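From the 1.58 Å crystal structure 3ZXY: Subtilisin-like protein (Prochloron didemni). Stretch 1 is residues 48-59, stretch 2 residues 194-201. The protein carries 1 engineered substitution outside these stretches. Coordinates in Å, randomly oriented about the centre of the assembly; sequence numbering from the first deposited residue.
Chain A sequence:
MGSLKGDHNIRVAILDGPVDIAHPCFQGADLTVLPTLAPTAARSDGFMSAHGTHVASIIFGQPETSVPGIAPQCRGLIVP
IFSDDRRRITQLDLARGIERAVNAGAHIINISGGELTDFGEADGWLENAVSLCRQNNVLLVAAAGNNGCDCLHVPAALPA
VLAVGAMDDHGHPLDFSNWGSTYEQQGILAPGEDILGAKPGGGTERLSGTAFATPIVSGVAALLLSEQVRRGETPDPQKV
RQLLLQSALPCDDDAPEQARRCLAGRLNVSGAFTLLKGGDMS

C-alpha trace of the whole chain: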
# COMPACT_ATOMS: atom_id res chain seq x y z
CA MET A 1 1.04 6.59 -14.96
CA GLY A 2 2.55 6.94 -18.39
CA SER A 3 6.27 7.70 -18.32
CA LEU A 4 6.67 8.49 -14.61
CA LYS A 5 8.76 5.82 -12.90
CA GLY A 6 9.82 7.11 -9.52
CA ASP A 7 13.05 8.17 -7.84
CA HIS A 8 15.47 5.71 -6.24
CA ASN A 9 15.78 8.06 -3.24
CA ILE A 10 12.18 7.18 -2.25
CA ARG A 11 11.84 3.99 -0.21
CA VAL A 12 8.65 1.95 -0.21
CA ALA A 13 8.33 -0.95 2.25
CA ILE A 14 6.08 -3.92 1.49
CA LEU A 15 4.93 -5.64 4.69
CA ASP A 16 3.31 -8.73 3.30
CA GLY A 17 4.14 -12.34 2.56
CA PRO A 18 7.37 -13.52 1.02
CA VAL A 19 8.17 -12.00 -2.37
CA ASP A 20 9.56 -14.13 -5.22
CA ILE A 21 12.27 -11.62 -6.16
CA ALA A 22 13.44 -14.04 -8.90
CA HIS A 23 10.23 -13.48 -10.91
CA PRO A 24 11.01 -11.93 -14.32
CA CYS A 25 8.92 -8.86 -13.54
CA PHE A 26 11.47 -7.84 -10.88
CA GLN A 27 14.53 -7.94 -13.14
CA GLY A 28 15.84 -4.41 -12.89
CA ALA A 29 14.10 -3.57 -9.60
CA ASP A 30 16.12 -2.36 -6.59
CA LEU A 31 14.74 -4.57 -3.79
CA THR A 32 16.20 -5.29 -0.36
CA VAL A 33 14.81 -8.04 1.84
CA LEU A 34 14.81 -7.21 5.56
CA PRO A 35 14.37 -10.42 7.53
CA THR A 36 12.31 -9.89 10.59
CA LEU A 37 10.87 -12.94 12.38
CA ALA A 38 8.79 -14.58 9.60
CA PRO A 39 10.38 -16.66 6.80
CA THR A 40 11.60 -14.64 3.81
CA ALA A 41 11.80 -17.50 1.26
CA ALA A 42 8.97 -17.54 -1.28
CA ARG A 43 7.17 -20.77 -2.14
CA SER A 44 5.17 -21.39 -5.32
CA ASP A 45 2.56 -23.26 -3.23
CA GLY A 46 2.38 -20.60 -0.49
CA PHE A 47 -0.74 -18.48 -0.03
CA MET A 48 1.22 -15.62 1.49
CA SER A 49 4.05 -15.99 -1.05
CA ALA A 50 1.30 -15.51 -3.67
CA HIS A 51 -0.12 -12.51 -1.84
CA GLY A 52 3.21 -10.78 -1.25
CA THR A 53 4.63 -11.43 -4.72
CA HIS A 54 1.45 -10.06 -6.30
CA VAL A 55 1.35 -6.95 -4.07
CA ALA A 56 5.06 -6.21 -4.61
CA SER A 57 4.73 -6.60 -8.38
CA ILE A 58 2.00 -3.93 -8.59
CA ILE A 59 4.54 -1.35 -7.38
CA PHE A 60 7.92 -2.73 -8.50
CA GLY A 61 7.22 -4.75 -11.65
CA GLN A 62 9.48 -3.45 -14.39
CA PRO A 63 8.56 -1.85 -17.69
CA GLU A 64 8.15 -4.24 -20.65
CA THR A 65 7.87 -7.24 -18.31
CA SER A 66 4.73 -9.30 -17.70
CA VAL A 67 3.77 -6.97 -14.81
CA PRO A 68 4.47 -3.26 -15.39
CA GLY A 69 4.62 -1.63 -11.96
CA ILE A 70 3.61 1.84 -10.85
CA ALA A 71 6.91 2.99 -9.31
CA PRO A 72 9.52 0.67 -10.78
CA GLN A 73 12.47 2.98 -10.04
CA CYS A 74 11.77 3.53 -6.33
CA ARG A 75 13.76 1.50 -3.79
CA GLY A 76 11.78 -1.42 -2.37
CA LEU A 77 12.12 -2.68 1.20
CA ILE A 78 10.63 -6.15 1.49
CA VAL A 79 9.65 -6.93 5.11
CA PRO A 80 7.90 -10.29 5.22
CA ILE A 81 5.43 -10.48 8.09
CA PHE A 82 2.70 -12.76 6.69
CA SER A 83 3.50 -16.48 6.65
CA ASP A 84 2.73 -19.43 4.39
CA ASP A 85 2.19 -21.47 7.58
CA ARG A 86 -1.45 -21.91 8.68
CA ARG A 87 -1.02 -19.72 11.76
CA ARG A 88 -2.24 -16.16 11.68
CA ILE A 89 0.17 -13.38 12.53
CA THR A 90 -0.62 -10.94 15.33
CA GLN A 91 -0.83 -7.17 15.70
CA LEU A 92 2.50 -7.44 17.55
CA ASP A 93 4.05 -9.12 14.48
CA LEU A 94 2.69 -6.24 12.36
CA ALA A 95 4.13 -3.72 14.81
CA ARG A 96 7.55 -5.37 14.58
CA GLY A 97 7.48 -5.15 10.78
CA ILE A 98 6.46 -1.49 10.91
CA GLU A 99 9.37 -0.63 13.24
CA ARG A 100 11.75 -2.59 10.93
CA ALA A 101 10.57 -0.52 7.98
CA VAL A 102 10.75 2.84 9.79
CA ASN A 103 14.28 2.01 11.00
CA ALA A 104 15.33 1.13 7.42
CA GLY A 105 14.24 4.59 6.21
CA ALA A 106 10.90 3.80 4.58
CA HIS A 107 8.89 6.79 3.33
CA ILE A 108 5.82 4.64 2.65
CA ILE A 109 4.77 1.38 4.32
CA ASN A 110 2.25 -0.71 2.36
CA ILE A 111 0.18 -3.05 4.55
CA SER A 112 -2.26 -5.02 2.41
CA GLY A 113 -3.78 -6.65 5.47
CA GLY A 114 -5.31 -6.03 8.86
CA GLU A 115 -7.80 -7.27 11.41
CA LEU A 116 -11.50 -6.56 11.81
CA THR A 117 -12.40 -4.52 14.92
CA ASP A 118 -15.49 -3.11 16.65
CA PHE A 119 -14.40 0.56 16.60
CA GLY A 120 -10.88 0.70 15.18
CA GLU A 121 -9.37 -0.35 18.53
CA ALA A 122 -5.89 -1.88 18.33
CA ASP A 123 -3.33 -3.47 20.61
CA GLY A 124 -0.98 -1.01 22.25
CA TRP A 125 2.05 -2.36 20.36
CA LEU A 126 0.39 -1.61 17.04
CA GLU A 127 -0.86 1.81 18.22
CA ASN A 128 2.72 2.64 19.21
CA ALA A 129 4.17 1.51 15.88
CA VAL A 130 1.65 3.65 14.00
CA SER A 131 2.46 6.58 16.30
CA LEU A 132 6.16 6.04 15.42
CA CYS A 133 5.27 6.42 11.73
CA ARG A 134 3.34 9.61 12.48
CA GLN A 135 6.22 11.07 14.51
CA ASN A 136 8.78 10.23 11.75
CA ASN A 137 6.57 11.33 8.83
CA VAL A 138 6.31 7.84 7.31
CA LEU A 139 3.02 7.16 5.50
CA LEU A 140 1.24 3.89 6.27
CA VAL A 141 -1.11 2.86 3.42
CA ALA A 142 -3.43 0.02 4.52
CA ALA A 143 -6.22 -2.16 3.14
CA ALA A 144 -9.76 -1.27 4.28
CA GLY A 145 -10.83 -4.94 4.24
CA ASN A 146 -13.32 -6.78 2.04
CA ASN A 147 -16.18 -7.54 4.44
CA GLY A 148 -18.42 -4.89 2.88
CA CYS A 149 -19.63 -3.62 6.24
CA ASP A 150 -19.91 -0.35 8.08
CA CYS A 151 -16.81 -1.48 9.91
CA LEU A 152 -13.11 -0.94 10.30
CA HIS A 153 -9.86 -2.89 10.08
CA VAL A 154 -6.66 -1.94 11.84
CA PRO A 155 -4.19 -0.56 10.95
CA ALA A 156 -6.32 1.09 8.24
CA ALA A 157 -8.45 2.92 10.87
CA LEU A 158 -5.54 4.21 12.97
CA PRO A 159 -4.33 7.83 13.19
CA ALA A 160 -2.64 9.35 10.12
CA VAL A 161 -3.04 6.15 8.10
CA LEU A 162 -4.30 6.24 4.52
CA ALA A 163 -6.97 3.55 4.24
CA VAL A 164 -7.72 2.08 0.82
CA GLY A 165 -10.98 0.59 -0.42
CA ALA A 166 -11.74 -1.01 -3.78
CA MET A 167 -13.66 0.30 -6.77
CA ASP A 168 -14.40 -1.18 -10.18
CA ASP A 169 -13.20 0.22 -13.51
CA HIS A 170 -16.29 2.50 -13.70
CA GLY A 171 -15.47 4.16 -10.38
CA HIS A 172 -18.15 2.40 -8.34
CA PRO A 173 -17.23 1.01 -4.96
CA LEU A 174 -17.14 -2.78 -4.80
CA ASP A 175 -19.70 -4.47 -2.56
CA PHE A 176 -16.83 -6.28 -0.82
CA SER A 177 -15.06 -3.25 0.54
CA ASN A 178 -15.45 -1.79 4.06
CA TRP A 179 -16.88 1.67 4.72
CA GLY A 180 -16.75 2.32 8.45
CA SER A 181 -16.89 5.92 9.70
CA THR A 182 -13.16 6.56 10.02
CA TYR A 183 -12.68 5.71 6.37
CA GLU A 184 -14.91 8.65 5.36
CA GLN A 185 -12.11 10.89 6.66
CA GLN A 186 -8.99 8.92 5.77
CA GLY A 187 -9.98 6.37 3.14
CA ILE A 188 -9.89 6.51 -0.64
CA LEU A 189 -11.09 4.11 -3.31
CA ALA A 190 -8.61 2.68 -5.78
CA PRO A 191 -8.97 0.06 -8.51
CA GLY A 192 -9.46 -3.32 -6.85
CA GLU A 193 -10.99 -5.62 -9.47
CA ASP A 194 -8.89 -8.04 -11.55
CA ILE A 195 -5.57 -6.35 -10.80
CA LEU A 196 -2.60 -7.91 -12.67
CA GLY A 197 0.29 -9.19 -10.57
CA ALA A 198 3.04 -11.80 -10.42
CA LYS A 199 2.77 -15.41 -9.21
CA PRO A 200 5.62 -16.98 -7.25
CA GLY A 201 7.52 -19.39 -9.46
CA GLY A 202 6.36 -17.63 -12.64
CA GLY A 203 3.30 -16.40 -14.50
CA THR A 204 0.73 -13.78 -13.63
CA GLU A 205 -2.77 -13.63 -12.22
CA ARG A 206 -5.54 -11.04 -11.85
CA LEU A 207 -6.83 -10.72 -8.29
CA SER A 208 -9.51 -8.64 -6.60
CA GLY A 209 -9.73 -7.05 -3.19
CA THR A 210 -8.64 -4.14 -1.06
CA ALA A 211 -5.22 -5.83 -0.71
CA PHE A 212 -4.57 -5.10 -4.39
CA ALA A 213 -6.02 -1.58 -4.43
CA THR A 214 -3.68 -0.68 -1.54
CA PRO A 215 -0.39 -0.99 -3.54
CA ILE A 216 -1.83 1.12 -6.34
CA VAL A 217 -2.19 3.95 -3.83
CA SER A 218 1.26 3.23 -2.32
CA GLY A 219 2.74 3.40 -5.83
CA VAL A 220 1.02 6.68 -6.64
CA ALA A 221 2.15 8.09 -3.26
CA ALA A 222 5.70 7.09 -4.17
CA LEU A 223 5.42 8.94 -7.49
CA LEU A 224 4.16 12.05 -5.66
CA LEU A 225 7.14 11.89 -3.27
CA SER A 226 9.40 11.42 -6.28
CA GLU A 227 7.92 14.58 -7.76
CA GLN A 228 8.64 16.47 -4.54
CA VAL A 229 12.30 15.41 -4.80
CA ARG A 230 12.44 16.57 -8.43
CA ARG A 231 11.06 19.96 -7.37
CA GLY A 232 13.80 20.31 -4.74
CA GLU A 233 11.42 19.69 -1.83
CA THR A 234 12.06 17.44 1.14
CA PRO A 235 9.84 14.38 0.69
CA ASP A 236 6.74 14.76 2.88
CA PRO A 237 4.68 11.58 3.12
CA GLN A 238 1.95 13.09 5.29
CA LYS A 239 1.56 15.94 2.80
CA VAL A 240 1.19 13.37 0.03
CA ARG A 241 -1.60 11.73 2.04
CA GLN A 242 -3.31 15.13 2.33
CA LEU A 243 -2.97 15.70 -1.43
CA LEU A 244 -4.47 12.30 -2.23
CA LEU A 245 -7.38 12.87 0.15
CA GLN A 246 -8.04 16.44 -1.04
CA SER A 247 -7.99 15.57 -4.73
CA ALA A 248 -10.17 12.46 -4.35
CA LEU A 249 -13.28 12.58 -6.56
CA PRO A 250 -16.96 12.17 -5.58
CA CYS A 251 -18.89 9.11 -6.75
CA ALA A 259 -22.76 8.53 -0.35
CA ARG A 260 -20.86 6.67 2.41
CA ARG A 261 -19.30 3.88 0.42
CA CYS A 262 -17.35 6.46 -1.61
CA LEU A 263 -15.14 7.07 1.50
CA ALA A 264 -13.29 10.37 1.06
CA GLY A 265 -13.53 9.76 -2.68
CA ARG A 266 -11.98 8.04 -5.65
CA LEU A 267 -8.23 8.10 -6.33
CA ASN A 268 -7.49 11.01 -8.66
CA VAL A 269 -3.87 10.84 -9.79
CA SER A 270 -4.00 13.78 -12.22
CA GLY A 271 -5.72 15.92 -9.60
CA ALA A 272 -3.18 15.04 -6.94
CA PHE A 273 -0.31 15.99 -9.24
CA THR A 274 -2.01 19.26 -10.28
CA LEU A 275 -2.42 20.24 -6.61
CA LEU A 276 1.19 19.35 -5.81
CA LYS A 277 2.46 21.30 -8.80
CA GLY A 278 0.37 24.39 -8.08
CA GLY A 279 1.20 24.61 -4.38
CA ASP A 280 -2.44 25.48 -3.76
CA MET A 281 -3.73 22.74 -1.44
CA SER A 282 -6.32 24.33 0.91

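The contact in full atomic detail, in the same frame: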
# COMPACT_ATOMS: atom_id res chain seq x y z
N MET A 48 0.69 -16.94 1.18
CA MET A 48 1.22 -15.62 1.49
C MET A 48 2.36 -15.24 0.55
O MET A 48 2.53 -14.05 0.22
CB MET A 48 1.57 -15.50 2.98
CG MET A 48 0.35 -15.38 3.88
SD MET A 48 -0.67 -13.94 3.47
CE MET A 48 -2.03 -14.78 2.66
N SER A 49 3.12 -16.23 0.07
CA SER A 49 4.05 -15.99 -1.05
C SER A 49 3.29 -15.46 -2.27
O SER A 49 3.75 -14.52 -2.94
CB SER A 49 4.79 -17.27 -1.42
OG SER A 49 5.72 -17.66 -0.43
N ALA A 50 2.12 -16.01 -2.56
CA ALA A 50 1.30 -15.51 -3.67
C ALA A 50 0.87 -14.08 -3.41
O ALA A 50 1.00 -13.21 -4.27
CB ALA A 50 0.08 -16.40 -3.87
N HIS A 51 0.39 -13.83 -2.21
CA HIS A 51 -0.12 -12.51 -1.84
C HIS A 51 0.97 -11.47 -1.92
O HIS A 51 0.81 -10.41 -2.56
CB HIS A 51 -0.71 -12.63 -0.43
CG HIS A 51 -1.65 -11.52 -0.05
ND1 HIS A 51 -1.22 -10.39 0.53
CD2 HIS A 51 -3.04 -11.44 -0.11
CE1 HIS A 51 -2.27 -9.60 0.80
NE2 HIS A 51 -3.40 -10.24 0.41
N GLY A 52 2.11 -11.74 -1.31
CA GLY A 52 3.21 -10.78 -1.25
C GLY A 52 3.85 -10.53 -2.60
O GLY A 52 4.17 -9.40 -2.93
N THR A 53 4.04 -11.59 -3.39
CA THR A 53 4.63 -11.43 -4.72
C THR A 53 3.72 -10.59 -5.62
O THR A 53 4.19 -9.70 -6.36
CB THR A 53 4.90 -12.80 -5.36
OG1 THR A 53 5.77 -13.56 -4.50
CG2 THR A 53 5.51 -12.68 -6.76
N HIS A 54 2.42 -10.81 -5.52
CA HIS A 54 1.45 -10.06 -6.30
C HIS A 54 1.48 -8.60 -5.90
O HIS A 54 1.63 -7.71 -6.74
CB HIS A 54 0.07 -10.65 -6.11
CG HIS A 54 -0.93 -10.21 -7.14
ND1 HIS A 54 -1.49 -8.98 -7.13
CD2 HIS A 54 -1.47 -10.88 -8.23
CE1 HIS A 54 -2.36 -8.88 -8.15
NE2 HIS A 54 -2.34 -10.03 -8.83
N VAL A 55 1.35 -8.34 -4.59
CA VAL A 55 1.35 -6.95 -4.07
C VAL A 55 2.64 -6.20 -4.46
O VAL A 55 2.60 -5.06 -4.94
CB VAL A 55 1.14 -6.95 -2.53
CG1 VAL A 55 1.49 -5.59 -1.89
CG2 VAL A 55 -0.29 -7.34 -2.19
N ALA A 56 3.79 -6.85 -4.29
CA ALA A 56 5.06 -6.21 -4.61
C ALA A 56 5.14 -5.89 -6.09
O ALA A 56 5.62 -4.81 -6.46
CB ALA A 56 6.25 -7.06 -4.19
N SER A 57 4.61 -6.78 -6.93
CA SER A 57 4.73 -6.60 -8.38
C SER A 57 3.93 -5.39 -8.88
O SER A 57 4.31 -4.75 -9.86
CB SER A 57 4.33 -7.87 -9.12
OG SER A 57 2.94 -8.14 -9.07
N ILE A 58 2.83 -5.07 -8.21
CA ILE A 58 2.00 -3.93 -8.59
C ILE A 58 2.79 -2.63 -8.53
O ILE A 58 2.59 -1.72 -9.35
CB ILE A 58 0.71 -3.87 -7.73
CG1 ILE A 58 -0.22 -5.00 -8.12
CG2 ILE A 58 -0.00 -2.53 -7.90
CD1 ILE A 58 -1.29 -5.28 -7.06
N ILE A 59 3.70 -2.54 -7.56
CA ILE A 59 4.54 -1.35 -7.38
C ILE A 59 5.84 -1.47 -8.16
O ILE A 59 6.24 -0.55 -8.86
CB ILE A 59 4.83 -1.10 -5.88
CG1 ILE A 59 3.51 -0.97 -5.12
CG2 ILE A 59 5.73 0.14 -5.69
CD1 ILE A 59 3.65 -0.92 -3.62
N ASP A 194 -9.69 -7.39 -10.51
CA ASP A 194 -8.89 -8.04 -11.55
C ASP A 194 -7.58 -7.30 -11.81
O ASP A 194 -7.21 -7.00 -12.96
CB ASP A 194 -9.72 -8.20 -12.82
CG ASP A 194 -10.94 -9.09 -12.61
OD1 ASP A 194 -10.83 -10.08 -11.84
OD2 ASP A 194 -11.99 -8.83 -13.23
N ILE A 195 -6.85 -7.04 -10.73
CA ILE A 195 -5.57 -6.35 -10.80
C ILE A 195 -4.45 -7.34 -11.13
O ILE A 195 -4.29 -8.37 -10.45
CB ILE A 195 -5.25 -5.63 -9.46
CG1 ILE A 195 -6.39 -4.72 -9.02
CG2 ILE A 195 -3.94 -4.87 -9.57
CD1 ILE A 195 -6.85 -3.74 -10.08
N LEU A 196 -3.69 -7.03 -12.19
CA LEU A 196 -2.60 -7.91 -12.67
C LEU A 196 -1.43 -7.90 -11.69
O LEU A 196 -1.03 -6.86 -11.18
CB LEU A 196 -2.12 -7.43 -14.04
CG LEU A 196 -1.08 -8.29 -14.75
CD1 LEU A 196 -1.62 -9.67 -15.10
CD2 LEU A 196 -0.60 -7.56 -15.99
N GLY A 197 -0.91 -9.09 -11.39
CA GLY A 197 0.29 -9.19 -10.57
C GLY A 197 0.99 -10.51 -10.82
O GLY A 197 0.47 -11.38 -11.50
N ALA A 198 2.19 -10.63 -10.27
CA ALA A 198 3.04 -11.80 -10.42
C ALA A 198 2.67 -12.96 -9.50
O ALA A 198 2.19 -12.74 -8.39
CB ALA A 198 4.49 -11.40 -10.16
N LYS A 199 2.93 -14.17 -9.98
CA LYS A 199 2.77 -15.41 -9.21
C LYS A 199 4.14 -15.96 -8.85
O LYS A 199 5.01 -16.02 -9.71
CB LYS A 199 2.07 -16.48 -10.03
CG LYS A 199 0.60 -16.18 -10.29
CD LYS A 199 -0.14 -17.42 -10.76
CE LYS A 199 0.35 -17.93 -12.10
NZ LYS A 199 -0.36 -19.18 -12.50
N PRO A 200 4.33 -16.39 -7.59
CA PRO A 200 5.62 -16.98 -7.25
C PRO A 200 5.89 -18.21 -8.10
O PRO A 200 5.01 -19.03 -8.33
CB PRO A 200 5.48 -17.34 -5.76
CG PRO A 200 4.03 -17.29 -5.47
CD PRO A 200 3.42 -16.34 -6.44
N GLY A 201 7.12 -18.30 -8.60
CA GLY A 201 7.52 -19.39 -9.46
C GLY A 201 7.25 -19.16 -10.94
O GLY A 201 7.65 -19.99 -11.78
O HOH W 1 0.44 -14.19 -6.84

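The most unusual feature of this contact is a glycine pressed flat against a histidine ring. Gly-197 CA sits 3.4 Å from the centroid of the His-54 imidazole, 17° off the ring normal, so its CH points into the pi face. Only a residue without a side chain fits here as the backbone stands: an ideal CB on Gly-197 would point toward the helix and lie 2.4 Å from His-54 ND1, an outright clash, and 3.1 Å from Ser-57 OG, which is tight. The first rule to read from the contact is that a bare strand position buys close approach, and it is spent here on a ring face.

The helix of stretch 1 runs through all of 48-59, and the strand 195-198 crosses it at 111°, neither parallel nor antiparallel. The axes come within 5.9 Å, and His-54 CA and Gly-197 CA are just 4.5 Å apart. The chain beyond the strand then continues along the helix toward its earlier residues, bringing Lys-199 CA to 5.7 Å from Ala-50 CA. The two segments bury 447 Å² between them.

A direct hydrogen bond ties the stretches together. Ala-198 N donates to Ser-57 OG at 2.9 Å with a nearly straight angle of 164°. The serine adopts the p rotamer, and its hydroxyl in turn donates to the helix carbonyl His-54 O at 2.7 Å. The OG thus works as a relay, taking a strand amide on one side while spending its own proton on a backbone oxygen of its helix. A water does a related job nearby, donating to Ala-50 O and to Ala-198 O, each at 2.8 Å. Ala-50 O and Ala-198 O are 4.3 Å apart, both acceptors, and cannot bond to each other, so the water, donating to each, bridges them; Ala-50 O also takes the helix bond from His-54 N.

His-54 sets out sideways from the helix, but its t rotamer brings the ring to the strand. While Gly-197 covers one face, Ile-195 O lies at the ring edge, near its plane, 3.0 Å from His-54 NE2. The neighbouring Gly-197 N is 3.1 Å from His-54 NE2, yet the angle is too poor for a hydrogen bond.

Apolar packing closes both ends. Where the strand begins, Ile-58 CD1 meets Ile-195 CG2 at 3.7 Å; the isoleucine on the helix starts sideways and reaches inward with its end. Past the strand, Pro-200 points toward the helix and lays its ring against the backbone as much as the side chains: Pro-200 CD is 3.6 Å from Ala-50 CA, and Pro-200 CG is 3.8 Å from Ser-49 O. Thr-53 fills the space between, its CG2 3.8 Å from Ala-198 CB, and Thr-53 CB lies 4.0 Å from Pro-200 CD. Its hydroxyl turns back to the helix, where Thr-53 OG1 donates to Ser-49 O at 2.7 Å.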